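Local coordinates for protein ribokinase (Arabidopsis thaliana, PDB 6ILS) that phosphorylates D-ribose at O-5 with ATP and a divalent cation, giving ribose 5-phosphate for nucleotide and amino-acid synthesis and the pentose phosphate pathway, at residues A116-W121 against E144-I149; V59-E64 against A120-M125; V6-A11 against E131-A136; L166-M171 against L186-T191; E178-I183 against L217-V222. One frame throughout, in Å; residues are numbered along the deposited sequence.

Interaction 1. Residues A116-W121 against E144-I149; sequences ANMKAW and EIPDSI. With RIB (alpha-D-ribofuranose), chain F.
At the ribose pocket of this PfkB-family kinase, the short helix 116-119 and the turn after it pack on the loop 144-146 that leads from strand 138-143 into helix 147-158. Trp121 has the largest share of the contact on its segment, and Ile145, Pro146 and Ile149 receive it. CG2 of Ile149 sits over one face of the six-membered ring, 4.2 Å from its centroid. CD1 of Ile145 lies over the same face, and both are offset toward the rim. CG1 and CD1 of Ile149 also meet CB of Trp121. Chi1 (-65°) sets CG of Trp121 anti to its carbonyl carbon, 3.8 Å from Ile149 CG1. NE1 makes a weak hydrogen bond to Asn117 O. That oxygen has further neighbours: Pro146 CD stands 3.3 Å from Asn117 O, and Ile145 CA makes a CH...O contact with it. A leucine in place of Trp121 would probably leave Asn117 O without its N-H partner and open a gap beside Ile145 and Ile149. Met118 bends at chi2 and chi3, and its SD rests 3.7 Å from Ile145 C. Asn117 ND2 bonds to Ala11 O. Glu144 extends away from this cluster into the pocket, where OE1 bonds to the hydroxyl of Ser10 and the backbone N of Lys41. Its other oxygen, OE2, accepts a hydrogen bond of 2.6 Å from O1 of ribose.

Interaction 2. Residues V59-E64 against A120-M125; sequences VGRLGE and AWPEIM
Arg61 lays its guanidinium flat on the indole of Trp121, with the group centres 4.4 Å apart and the planes 26° from parallel. This is a cation-pi stack, with NH1 and CZ nearest to CZ3 of the ring. The aliphatic part of the arginine shares the same face. CG of Arg61 stands over the centre of the six-membered ring, 3.8 Å from its centroid. The chain bends at chi2 (-59°), which puts CD close to Ala120 O. The rotation of the guanidinium is further fixed by NH1, which bonds to Gly60 O at 3.0 Å; the acceptor lies in the guanidinium plane. On another side, a water accepts from Arg61 NE at 2.9 Å and donates to Ala120 O. CB of Ala120 meets CB of Arg61 at 3.9 Å. Val59 O faces the indole edge in plane, while CG1 of Val59 touches CH2 of Trp121 at 4.1 Å. Asp129 adds a long, weak ion pair to Arg61 NH2. The contact ties the loop between helices 116-119 and 131-134 to strand 56-63, which runs between strands 87-90 and 5-8 in the nine-stranded sheet.

Interaction 3. Residues V6-A11 against E131-A136; sequences VVVGSA and EIVRNA
Val6 and Ala136 make the closest approach of this buried contact, made between apolar side chains, with Val6 CG2 3.5 Å from Ala136 CB. The same methyl also touches Ile132, 3.9 Å from its CG1. CG2 of Val6 is anti to the carbonyl carbon, and this places it between Ala136 and Ile132. The other methyl, CG1 of Val6, lies 4.2 Å from Val133 CG1. That valine methyl also reaches Val8 CG2, at 4.0 Å, and the side chains of Val8 and Val133 cross at about a right angle. Val6 and Val8 are two residues apart on the strand, so both direct CB to the same face, toward 131-136.

On the other segment, a weakly bonded helical turn holds the three apolar groups together. Asn135 N bonds to Ile132 O at 3.2 Å, and Ala136 N bonds to Val133 O at the same length. Further out, Arg134 makes a salt bridge with Asp127, and Glu131 bonds to the hydroxyl of Tyr86. The backbone of Val6 is held by Ile138 and Leu140, and that of Val7 by Tyr57 and Val59. The contact therefore lays the turn 131-136 over strand 5-8, whose neighbours in the sheet are the parallel strands 56-63 and 138-143; the chain enters the latter two residues after Ala136.

Interaction 4. Residues L166-M171 against L186-T191; sequences LDVGGM and LSPNET. With ATP (adenosine-5'-triphosphate), chain E.
Leu166 and Leu186 lie side by side and point the same way, as paired residues on parallel strands of a beta-alpha-beta unit in the central sheet. CD2 of Leu166 meets CD1 of Leu186 at 3.9 Å. Val168 crosses both Leu186 and Pro188 obliquely; its CG2 lies 3.6 Å from Leu186 CD1 and also touches Pro188 CB. Two backbone bonds join the strands: Ser187 N to Leu166 O at 2.8 Å, and Val168 N to Ser187 O at 3.1 Å.

Asp167 and Ser187 are paired on the other face from the leucines. OD1 of Asp167 accepts from Gly169 N, two residues on, at 2.9 Å, an Asx turn; the N-H comes from above the carboxylate plane. OD1 also forms a salt bridge with Lys225, whose NZ bonds to Ser187 O as well. An alanine at Asp167 would probably leave Lys225 without this charged partner and Gly169 N without its acceptor. Ser187 OG bonds to Leu223 O.

Past the strand, Asn189 caps helix 190-197, its OD1 bonding to Glu192 N. The amide's other arm reaches the nucleotide: Asn189 ND2 bonds to O3G of the ATP gamma-phosphate at 2.8 Å.

Interaction 5. Residues E178-I183 against L217-V222; sequences ELLDSI and LGVKQV
Leu180 and Asp181, near the C-terminal end of helix 177-180, face the turn 217-219 between helix 204-216 and strand 221-225. The nearest CA atoms are those of Asp181 and Gly218, 5.5 Å apart. Gly218 has positive phi (94°) and is the C-prime residue of a Schellman motif that ends helix 204-216. In that motif Val219 N bonds to Cys214 O and Gly218 N to His215 O. At these backbone angles a CB on Gly218 would press on the carbonyl O of Leu217, and with Asp181 as it stands also on OD1.

Leu180 carries the apolar part of the contact. Its CB lies 4.1 Å from CG2 of Val219, and its CD1 is the same distance from Leu217 CB. The leucine crosses both partners obliquely. CG2 of Val219 also rests 3.9 Å from Leu180 O. Asp181 starts away from the turn, but its OD1 comes to 4.0 Å from Gly218 CA. Within the first segment, Ser182 OG donates to Glu178 O at 2.8 Å, nearly along the C=O axis, which closes the end of the 178-183 segment back on its helix. Leu186 touches both Leu180 and Val219 and joins the contact to strand 185-187.

No hydrogen bond crosses between the segments. The join thus rests on apolar contacts of Leu180 with Leu217 and Val219, with a looser contact of Asp181 OD1 on Gly218 CA at the exposed rim.

How the interactions relate
Interactions 1 and 2 share Ala120 and Trp121, and their centres are 7 Å apart. Interaction 3 joins them through segment 6-11: Val59 N bonds to Val7 O at 2.7 Å, and Ile145 CG2 packs on Gly9 C at 3.4 Å. Interactions 4 and 5 form a second group, centres 13 Å apart, linked by Leu186 N and Gln221 O. The two groups meet where Glu144 CG packs on Gly170 CA at 3.6 Å. Interaction 1 reaches ribose directly and interaction 4 reaches ATP, while the side chain of Asp167 lies about 4 Å from that of Asp259, the predicted proton acceptor. Interaction 5 lies away from these sites.

Interaction 1. Residues A116-W121 against E144-I149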
# COMPACT_ATOMS: atom_id res chain seq x y z
N ALA B 116 6.86 -9.29 7.54
CA ALA B 116 8.14 -9.45 8.22
C ALA B 116 7.99 -9.32 9.74
O ALA B 116 8.78 -9.89 10.49
CB ALA B 116 9.15 -8.42 7.71
N ASN B 117 6.97 -8.59 10.19
CA ASN B 117 6.76 -8.40 11.63
C ASN B 117 6.50 -9.72 12.34
O ASN B 117 6.91 -9.92 13.50
CB ASN B 117 5.58 -7.46 11.91
CG ASN B 117 5.87 -6.02 11.52
OD1 ASN B 117 6.94 -5.47 11.80
ND2 ASN B 117 4.89 -5.38 10.89
N MET B 118 5.80 -10.62 11.64
CA MET B 118 5.42 -11.91 12.21
C MET B 118 6.30 -13.06 11.74
O MET B 118 6.41 -14.08 12.42
CB MET B 118 3.96 -12.22 11.87
CG MET B 118 2.94 -11.37 12.60
SD MET B 118 3.04 -11.50 14.39
CE MET B 118 2.42 -13.16 14.68
N LYS B 119 6.95 -12.89 10.59
CA LYS B 119 7.55 -14.05 9.93
C LYS B 119 9.06 -13.99 9.69
O LYS B 119 9.65 -14.99 9.28
CB LYS B 119 6.83 -14.28 8.59
CG LYS B 119 5.41 -14.79 8.80
CD LYS B 119 4.63 -14.84 7.50
CE LYS B 119 3.26 -15.49 7.70
NZ LYS B 119 2.47 -15.48 6.44
N ALA B 120 9.70 -12.86 9.99
CA ALA B 120 11.11 -12.71 9.66
C ALA B 120 12.04 -12.74 10.87
O ALA B 120 13.19 -12.33 10.76
CB ALA B 120 11.33 -11.43 8.89
N TRP B 121 11.53 -13.19 12.01
CA TRP B 121 12.35 -13.28 13.21
C TRP B 121 13.00 -14.65 13.30
O TRP B 121 12.42 -15.63 12.86
CB TRP B 121 11.49 -13.03 14.45
CG TRP B 121 10.92 -11.64 14.55
CD1 TRP B 121 9.68 -11.21 14.12
CD2 TRP B 121 11.55 -10.49 15.13
NE1 TRP B 121 9.53 -9.86 14.39
CE2 TRP B 121 10.66 -9.41 15.01
CE3 TRP B 121 12.79 -10.28 15.73
CZ2 TRP B 121 10.96 -8.14 15.50
CZ3 TRP B 121 13.10 -9.01 16.20
CH2 TRP B 121 12.18 -7.95 16.08
N GLU B 144 2.37 -7.17 18.23
CA GLU B 144 2.33 -7.18 16.76
C GLU B 144 3.55 -7.90 16.18
O GLU B 144 3.84 -7.78 14.99
CB GLU B 144 2.24 -5.73 16.22
CG GLU B 144 0.93 -5.04 16.56
CD GLU B 144 0.71 -3.72 15.79
OE1 GLU B 144 1.70 -3.04 15.43
OE2 GLU B 144 -0.47 -3.39 15.54
N ILE B 145 4.26 -8.62 17.04
CA ILE B 145 5.31 -9.56 16.63
C ILE B 145 5.07 -10.86 17.44
O ILE B 145 4.25 -10.87 18.37
CB ILE B 145 6.75 -9.02 16.86
CG1 ILE B 145 7.07 -8.97 18.36
CG2 ILE B 145 6.95 -7.64 16.21
CD1 ILE B 145 8.47 -8.59 18.69
N PRO B 146 5.75 -11.97 17.08
CA PRO B 146 5.37 -13.24 17.73
C PRO B 146 5.56 -13.29 19.25
O PRO B 146 6.54 -12.76 19.76
CB PRO B 146 6.30 -14.26 17.06
CG PRO B 146 6.55 -13.69 15.71
CD PRO B 146 6.63 -12.20 15.91
N ASP B 147 4.64 -13.95 19.95
CA ASP B 147 4.75 -14.19 21.39
C ASP B 147 6.14 -14.71 21.76
O ASP B 147 6.71 -14.33 22.78
CB ASP B 147 3.69 -15.20 21.85
CG ASP B 147 2.28 -14.61 21.89
OD1 ASP B 147 2.15 -13.38 22.07
OD2 ASP B 147 1.30 -15.37 21.75
N SER B 148 6.69 -15.58 20.92
CA SER B 148 7.96 -16.23 21.23
C SER B 148 9.09 -15.24 21.33
O SER B 148 9.93 -15.33 22.22
CB SER B 148 8.31 -17.27 20.16
OG SER B 148 9.68 -17.62 20.27
N ILE B 149 9.10 -14.27 20.41
CA ILE B 149 10.10 -13.23 20.41
C ILE B 149 9.94 -12.31 21.62
O ILE B 149 10.92 -11.96 22.27
CB ILE B 149 10.03 -12.41 19.10
CG1 ILE B 149 10.30 -13.33 17.91
CG2 ILE B 149 11.01 -11.25 19.13
CD1 ILE B 149 11.65 -14.01 17.97
O5 RIB F . -1.29 2.22 17.19
C5 RIB F . -1.21 2.57 15.83
C4 RIB F . -0.79 1.49 15.07
O4 RIB F . -1.63 0.25 15.29
C3 RIB F . -1.10 1.87 13.56
O3 RIB F . 0.07 2.66 13.03
C2 RIB F . -1.40 0.81 12.97
O2 RIB F . -0.38 0.38 11.98
C1 RIB F . -1.63 -0.37 14.14
O1 RIB F . -0.61 -1.29 14.09

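Interaction 2. Residues V59-E64 against A120-M125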
# COMPACT_ATOMS: atom_id res chain seq x y z
N VAL B 59 14.20 -2.18 17.40
CA VAL B 59 14.54 -3.53 16.95
C VAL B 59 13.34 -4.14 16.23
O VAL B 59 12.27 -4.36 16.81
CB VAL B 59 14.96 -4.44 18.12
CG1 VAL B 59 15.30 -5.85 17.61
CG2 VAL B 59 16.10 -3.81 18.88
N GLY B 60 13.50 -4.40 14.94
CA GLY B 60 12.37 -4.82 14.16
C GLY B 60 12.81 -5.46 12.86
O GLY B 60 14.00 -5.45 12.55
N ARG B 61 11.84 -5.98 12.12
CA ARG B 61 12.09 -6.68 10.85
C ARG B 61 11.29 -6.04 9.73
O ARG B 61 10.08 -5.88 9.86
CB ARG B 61 11.72 -8.16 10.96
CG ARG B 61 12.60 -8.95 11.90
CD ARG B 61 14.04 -8.86 11.44
NE ARG B 61 14.94 -9.63 12.29
CZ ARG B 61 15.61 -9.12 13.31
NH1 ARG B 61 15.47 -7.83 13.62
NH2 ARG B 61 16.42 -9.89 14.02
N LEU B 62 11.98 -5.72 8.64
CA LEU B 62 11.36 -5.10 7.48
C LEU B 62 11.56 -5.97 6.25
O LEU B 62 12.48 -6.78 6.22
CB LEU B 62 11.97 -3.72 7.21
CG LEU B 62 11.83 -2.70 8.33
CD1 LEU B 62 12.50 -1.41 7.90
CD2 LEU B 62 10.36 -2.50 8.61
N GLY B 63 10.70 -5.81 5.25
CA GLY B 63 10.98 -6.38 3.93
C GLY B 63 11.89 -5.45 3.18
O GLY B 63 12.00 -4.27 3.51
N GLU B 64 12.59 -5.96 2.16
CA GLU B 64 13.41 -5.11 1.32
C GLU B 64 12.51 -4.58 0.21
O GLU B 64 12.56 -5.07 -0.92
CB GLU B 64 14.61 -5.87 0.75
CG GLU B 64 15.68 -6.23 1.79
CD GLU B 64 16.64 -7.33 1.32
OE1 GLU B 64 16.66 -7.63 0.12
OE2 GLU B 64 17.36 -7.89 2.18
N ALA B 120 9.70 -12.86 9.99
CA ALA B 120 11.11 -12.71 9.66
C ALA B 120 12.04 -12.74 10.87
O ALA B 120 13.19 -12.33 10.76
CB ALA B 120 11.33 -11.43 8.89
N TRP B 121 11.53 -13.19 12.01
CA TRP B 121 12.35 -13.28 13.21
C TRP B 121 13.00 -14.65 13.30
O TRP B 121 12.42 -15.63 12.86
CB TRP B 121 11.49 -13.03 14.45
CG TRP B 121 10.92 -11.64 14.55
CD1 TRP B 121 9.68 -11.21 14.12
CD2 TRP B 121 11.55 -10.49 15.13
NE1 TRP B 121 9.53 -9.86 14.39
CE2 TRP B 121 10.66 -9.41 15.01
CE3 TRP B 121 12.79 -10.28 15.73
CZ2 TRP B 121 10.96 -8.14 15.50
CZ3 TRP B 121 13.10 -9.01 16.20
CH2 TRP B 121 12.18 -7.95 16.08
N PRO B 122 14.20 -14.73 13.89
CA PRO B 122 14.77 -16.07 14.07
C PRO B 122 13.98 -16.87 15.09
O PRO B 122 13.30 -16.28 15.94
CB PRO B 122 16.18 -15.78 14.56
CG PRO B 122 16.02 -14.51 15.35
CD PRO B 122 14.95 -13.70 14.63
N GLU B 123 14.05 -18.19 15.00
CA GLU B 123 13.40 -19.05 15.97
C GLU B 123 13.95 -18.75 17.37
O GLU B 123 13.20 -18.68 18.34
CB GLU B 123 13.62 -20.52 15.60
CG GLU B 123 13.33 -21.50 16.74
CD GLU B 123 13.34 -22.95 16.29
OE1 GLU B 123 13.31 -23.21 15.07
OE2 GLU B 123 13.40 -23.85 17.17
N ILE B 124 15.26 -18.57 17.45
CA ILE B 124 15.94 -18.17 18.67
C ILE B 124 16.71 -16.89 18.42
O ILE B 124 17.49 -16.81 17.47
CB ILE B 124 16.92 -19.26 19.17
CG1 ILE B 124 16.21 -20.60 19.33
CG2 ILE B 124 17.57 -18.83 20.48
CD1 ILE B 124 15.05 -20.56 20.30
N MET B 125 16.49 -15.89 19.26
CA MET B 125 17.22 -14.64 19.13
C MET B 125 18.68 -14.85 19.44
O MET B 125 19.02 -15.42 20.48
CB MET B 125 16.64 -13.58 20.06
CG MET B 125 15.18 -13.29 19.80
SD MET B 125 15.01 -12.09 18.49
CE MET B 125 15.53 -10.60 19.36
O HOH W 1 16.10 -12.27 11.82

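Interaction 3. Residues V6-A11 against E131-A136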
# COMPACT_ATOMS: atom_id res chain seq x y z
N VAL B 6 14.76 1.04 24.40
CA VAL B 6 14.79 0.05 23.33
C VAL B 6 13.42 -0.53 23.06
O VAL B 6 12.79 -1.13 23.92
CB VAL B 6 15.77 -1.09 23.64
CG1 VAL B 6 15.73 -2.13 22.51
CG2 VAL B 6 17.15 -0.52 23.80
N VAL B 7 12.94 -0.29 21.84
CA VAL B 7 11.63 -0.75 21.41
C VAL B 7 11.82 -1.94 20.49
O VAL B 7 12.46 -1.84 19.44
CB VAL B 7 10.85 0.37 20.64
CG1 VAL B 7 9.46 -0.12 20.26
CG2 VAL B 7 10.78 1.66 21.50
N VAL B 8 11.27 -3.08 20.90
CA VAL B 8 11.27 -4.25 20.05
C VAL B 8 9.85 -4.47 19.60
O VAL B 8 8.95 -4.66 20.42
CB VAL B 8 11.82 -5.49 20.78
CG1 VAL B 8 11.90 -6.67 19.79
CG2 VAL B 8 13.20 -5.19 21.37
N GLY B 9 9.61 -4.43 18.30
CA GLY B 9 8.25 -4.60 17.87
C GLY B 9 8.04 -4.39 16.40
O GLY B 9 8.95 -4.59 15.59
N SER B 10 6.83 -3.93 16.07
CA SER B 10 6.33 -3.90 14.70
C SER B 10 6.55 -2.59 13.94
O SER B 10 6.59 -1.52 14.53
CB SER B 10 4.85 -4.16 14.70
OG SER B 10 4.19 -3.20 15.52
N ALA B 11 6.64 -2.72 12.62
CA ALA B 11 6.65 -1.58 11.72
C ALA B 11 5.69 -1.89 10.58
O ALA B 11 5.79 -2.94 9.97
CB ALA B 11 8.07 -1.31 11.19
N GLU B 131 21.93 -8.18 22.64
CA GLU B 131 22.89 -7.30 23.31
C GLU B 131 22.29 -5.91 23.55
O GLU B 131 22.57 -5.28 24.57
CB GLU B 131 24.17 -7.17 22.50
CG GLU B 131 23.98 -6.49 21.15
CD GLU B 131 25.25 -5.84 20.62
OE1 GLU B 131 26.25 -5.82 21.37
OE2 GLU B 131 25.23 -5.36 19.47
N ILE B 132 21.46 -5.44 22.62
CA ILE B 132 20.93 -4.10 22.75
C ILE B 132 19.91 -4.04 23.87
O ILE B 132 19.87 -3.05 24.60
CB ILE B 132 20.32 -3.57 21.41
CG1 ILE B 132 19.91 -2.10 21.55
CG2 ILE B 132 19.17 -4.44 20.94
CD1 ILE B 132 21.01 -1.20 22.08
N VAL B 133 19.11 -5.10 24.04
CA VAL B 133 18.12 -5.10 25.10
C VAL B 133 18.81 -5.24 26.45
O VAL B 133 18.37 -4.68 27.45
CB VAL B 133 17.04 -6.21 24.92
CG1 VAL B 133 16.46 -6.15 23.51
CG2 VAL B 133 17.58 -7.60 25.20
N ARG B 134 19.94 -5.95 26.47
CA ARG B 134 20.71 -6.08 27.70
C ARG B 134 21.38 -4.76 28.10
O ARG B 134 21.75 -4.58 29.26
CB ARG B 134 21.76 -7.19 27.54
CG ARG B 134 21.13 -8.57 27.53
CD ARG B 134 22.17 -9.66 27.61
NE ARG B 134 21.57 -10.99 27.53
CZ ARG B 134 21.64 -11.79 26.47
NH1 ARG B 134 21.07 -12.98 26.51
NH2 ARG B 134 22.30 -11.40 25.38
N ASN B 135 21.54 -3.84 27.16
CA ASN B 135 22.10 -2.53 27.47
C ASN B 135 21.04 -1.44 27.66
O ASN B 135 21.38 -0.28 27.86
CB ASN B 135 23.08 -2.07 26.38
CG ASN B 135 24.35 -2.90 26.35
OD1 ASN B 135 24.65 -3.62 27.30
ND2 ASN B 135 25.10 -2.78 25.27
N ALA B 136 19.77 -1.81 27.59
CA ALA B 136 18.70 -0.80 27.62
C ALA B 136 18.55 -0.15 28.99
O ALA B 136 18.92 -0.73 30.01
CB ALA B 136 17.39 -1.43 27.19

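Interaction 4. Residues L166-M171 against L186-T191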
# COMPACT_ATOMS: atom_id res chain seq x y z
N LEU B 166 4.93 -3.91 28.47
CA LEU B 166 4.21 -4.57 27.41
C LEU B 166 2.90 -3.85 27.14
O LEU B 166 1.99 -3.82 27.98
CB LEU B 166 3.95 -6.05 27.76
CG LEU B 166 3.04 -6.79 26.80
CD1 LEU B 166 3.68 -6.97 25.41
CD2 LEU B 166 2.64 -8.17 27.38
N ASP B 167 2.84 -3.23 25.97
CA ASP B 167 1.62 -2.62 25.47
C ASP B 167 0.79 -3.76 24.94
O ASP B 167 1.31 -4.63 24.24
CB ASP B 167 1.97 -1.56 24.40
CG ASP B 167 0.76 -1.06 23.63
OD1 ASP B 167 -0.38 -1.19 24.11
OD2 ASP B 167 0.96 -0.52 22.52
N VAL B 168 -0.49 -3.78 25.28
CA VAL B 168 -1.33 -4.92 24.95
C VAL B 168 -1.88 -4.74 23.55
O VAL B 168 -2.44 -5.67 22.96
CB VAL B 168 -2.46 -5.11 26.00
CG1 VAL B 168 -3.32 -6.32 25.67
CG2 VAL B 168 -1.84 -5.32 27.35
N GLY B 169 -1.68 -3.55 22.98
CA GLY B 169 -2.14 -3.28 21.63
C GLY B 169 -1.54 -4.25 20.62
O GLY B 169 -0.37 -4.63 20.72
N GLY B 170 -2.37 -4.64 19.66
CA GLY B 170 -1.98 -5.58 18.62
C GLY B 170 -2.97 -6.73 18.54
O GLY B 170 -4.18 -6.52 18.47
N MET B 171 -2.45 -7.95 18.55
CA MET B 171 -3.27 -9.15 18.43
C MET B 171 -4.27 -9.29 19.58
O MET B 171 -3.98 -8.93 20.72
CB MET B 171 -2.38 -10.39 18.36
CG MET B 171 -1.38 -10.35 17.22
SD MET B 171 -0.37 -11.84 17.15
CE MET B 171 0.15 -11.97 18.86
N LEU B 186 2.31 -3.76 32.60
CA LEU B 186 1.37 -4.10 31.56
C LEU B 186 0.59 -2.84 31.20
O LEU B 186 0.12 -2.13 32.10
CB LEU B 186 0.41 -5.21 32.03
CG LEU B 186 -0.55 -5.76 30.98
CD1 LEU B 186 0.22 -6.59 29.95
CD2 LEU B 186 -1.66 -6.61 31.63
N SER B 187 0.43 -2.54 29.91
CA SER B 187 -0.33 -1.34 29.55
C SER B 187 -1.46 -1.61 28.56
O SER B 187 -1.28 -1.55 27.34
CB SER B 187 0.62 -0.25 28.99
OG SER B 187 -0.05 1.01 28.88
N PRO B 188 -2.66 -1.93 29.08
CA PRO B 188 -3.86 -2.13 28.28
C PRO B 188 -4.75 -0.91 28.26
O PRO B 188 -4.71 -0.11 29.20
CB PRO B 188 -4.57 -3.26 29.02
CG PRO B 188 -4.30 -2.92 30.45
CD PRO B 188 -2.89 -2.32 30.49
N ASN B 189 -5.58 -0.79 27.23
CA ASN B 189 -6.72 0.11 27.33
C ASN B 189 -7.87 -0.64 28.00
O ASN B 189 -7.70 -1.78 28.45
CB ASN B 189 -7.13 0.67 25.96
CG ASN B 189 -7.59 -0.39 24.97
OD1 ASN B 189 -7.95 -1.51 25.34
ND2 ASN B 189 -7.58 -0.03 23.69
N GLU B 190 -9.03 0.01 28.07
CA GLU B 190 -10.21 -0.57 28.71
C GLU B 190 -10.65 -1.88 28.06
O GLU B 190 -10.94 -2.86 28.74
CB GLU B 190 -11.38 0.42 28.67
CG GLU B 190 -11.13 1.69 29.46
CD GLU B 190 -12.28 2.67 29.38
OE1 GLU B 190 -13.35 2.40 29.98
OE2 GLU B 190 -12.11 3.72 28.71
N THR B 191 -10.70 -1.88 26.74
CA THR B 191 -11.17 -3.05 26.00
C THR B 191 -10.17 -4.21 26.10
O THR B 191 -10.56 -5.37 26.28
CB THR B 191 -11.43 -2.69 24.55
OG1 THR B 191 -12.36 -1.61 24.51
CG2 THR B 191 -11.99 -3.89 23.79
PG ATP E . -5.19 2.94 22.89
O1G ATP E . -4.17 2.01 23.44
O2G ATP E . -4.70 3.58 21.60
O3G ATP E . -6.46 2.22 22.55
PB ATP E . -6.88 4.63 24.36
O1B ATP E . -6.74 5.60 25.45
O2B ATP E . -7.81 3.61 24.82
O3B ATP E . -5.46 4.02 24.04
PA ATP E . -7.74 6.69 22.49
O1A ATP E . -9.13 7.12 22.92
O2A ATP E . -7.62 6.76 20.99
O3A ATP E . -7.46 5.21 22.97
O5' ATP E . -6.69 7.67 23.12
C5' ATP E . -5.30 7.43 22.96
C4' ATP E . -4.53 8.45 23.90
O4' ATP E . -4.96 9.89 23.54
C3' ATP E . -4.88 8.26 25.10
O3' ATP E . -3.76 8.46 25.98
C2' ATP E . -6.03 9.40 25.45
O2' ATP E . -6.04 9.58 26.89
C1' ATP E . -5.71 10.43 24.78
N9 ATP E . -6.91 11.09 24.23
C8 ATP E . -8.06 10.75 23.58
N7 ATP E . -8.77 11.90 23.37
C5 ATP E . -8.04 12.95 23.88
C6 ATP E . -8.29 14.32 23.92
N6 ATP E . -9.44 15.02 23.43
N1 ATP E . -7.40 15.13 24.49
C2 ATP E . -6.24 14.62 25.02
N3 ATP E . -5.97 13.29 24.98
C4 ATP E . -6.89 12.45 24.41

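Interaction 5. Residues E178-I183 against L217-V222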
# COMPACT_ATOMS: atom_id res chain seq x y z
N GLU B 178 3.72 -16.89 30.57
CA GLU B 178 5.15 -16.84 30.54
C GLU B 178 5.59 -15.41 30.21
O GLU B 178 6.60 -14.93 30.70
CB GLU B 178 5.68 -17.84 29.51
CG GLU B 178 7.16 -18.01 29.52
CD GLU B 178 7.59 -19.02 28.50
OE1 GLU B 178 6.74 -19.45 27.69
OE2 GLU B 178 8.79 -19.39 28.51
N LEU B 179 4.79 -14.74 29.39
CA LEU B 179 5.12 -13.37 29.02
C LEU B 179 4.77 -12.41 30.16
O LEU B 179 5.60 -11.60 30.57
CB LEU B 179 4.41 -12.97 27.72
CG LEU B 179 4.71 -11.55 27.20
CD1 LEU B 179 6.21 -11.30 27.12
CD2 LEU B 179 4.03 -11.32 25.87
N LEU B 180 3.53 -12.51 30.65
CA LEU B 180 3.09 -11.71 31.80
C LEU B 180 4.05 -11.82 32.99
O LEU B 180 4.33 -10.83 33.67
CB LEU B 180 1.68 -12.12 32.22
CG LEU B 180 0.57 -11.88 31.20
CD1 LEU B 180 -0.76 -12.48 31.65
CD2 LEU B 180 0.40 -10.39 30.90
N ASP B 181 4.58 -13.01 33.24
CA ASP B 181 5.51 -13.21 34.36
C ASP B 181 6.87 -12.54 34.17
O ASP B 181 7.64 -12.43 35.12
CB ASP B 181 5.77 -14.71 34.60
CG ASP B 181 4.71 -15.35 35.48
OD1 ASP B 181 4.17 -14.67 36.37
OD2 ASP B 181 4.44 -16.55 35.27
N SER B 182 7.17 -12.11 32.94
CA SER B 182 8.51 -11.62 32.64
C SER B 182 8.57 -10.11 32.40
O SER B 182 9.65 -9.56 32.23
CB SER B 182 9.06 -12.33 31.40
OG SER B 182 8.98 -13.74 31.54
N ILE B 183 7.42 -9.45 32.41
CA ILE B 183 7.38 -8.00 32.22
C ILE B 183 7.20 -7.29 33.56
O ILE B 183 6.90 -7.93 34.58
CB ILE B 183 6.27 -7.60 31.26
CG1 ILE B 183 4.90 -7.97 31.86
CG2 ILE B 183 6.50 -8.24 29.88
CD1 ILE B 183 3.72 -7.52 31.06
N LEU B 217 -2.28 -12.59 37.96
CA LEU B 217 -1.53 -13.16 36.85
C LEU B 217 -0.04 -12.80 36.92
O LEU B 217 0.68 -13.04 35.97
CB LEU B 217 -2.11 -12.69 35.50
CG LEU B 217 -3.60 -12.88 35.18
CD1 LEU B 217 -4.12 -11.80 34.23
CD2 LEU B 217 -3.82 -14.18 34.52
N GLY B 218 0.42 -12.22 38.03
CA GLY B 218 1.84 -11.93 38.21
C GLY B 218 2.35 -10.53 37.83
O GLY B 218 3.55 -10.26 37.92
N VAL B 219 1.47 -9.63 37.43
CA VAL B 219 1.94 -8.31 37.01
C VAL B 219 1.78 -7.27 38.12
O VAL B 219 0.66 -6.99 38.55
CB VAL B 219 1.20 -7.82 35.76
CG1 VAL B 219 1.93 -6.59 35.18
CG2 VAL B 219 1.11 -8.93 34.74
N LYS B 220 2.90 -6.70 38.56
CA LYS B 220 2.94 -5.76 39.68
C LYS B 220 2.39 -4.38 39.35
O LYS B 220 1.84 -3.69 40.23
CB LYS B 220 4.39 -5.59 40.17
CG LYS B 220 5.06 -6.88 40.62
CD LYS B 220 4.45 -7.42 41.90
CE LYS B 220 5.02 -8.80 42.24
NZ LYS B 220 4.45 -9.87 41.37
N GLN B 221 2.56 -3.96 38.10
CA GLN B 221 2.18 -2.60 37.69
C GLN B 221 1.37 -2.62 36.42
O GLN B 221 1.72 -3.30 35.46
CB GLN B 221 3.41 -1.72 37.50
CG GLN B 221 4.33 -1.67 38.68
CD GLN B 221 5.33 -0.54 38.58
OE1 GLN B 221 5.17 0.37 37.77
NE2 GLN B 221 6.35 -0.58 39.43
N VAL B 222 0.25 -1.92 36.44
CA VAL B 222 -0.62 -1.85 35.29
C VAL B 222 -0.90 -0.37 34.98
O VAL B 222 -1.37 0.37 35.84
CB VAL B 222 -1.93 -2.62 35.50
CG1 VAL B 222 -2.78 -2.62 34.23
CG2 VAL B 222 -1.62 -4.09 35.95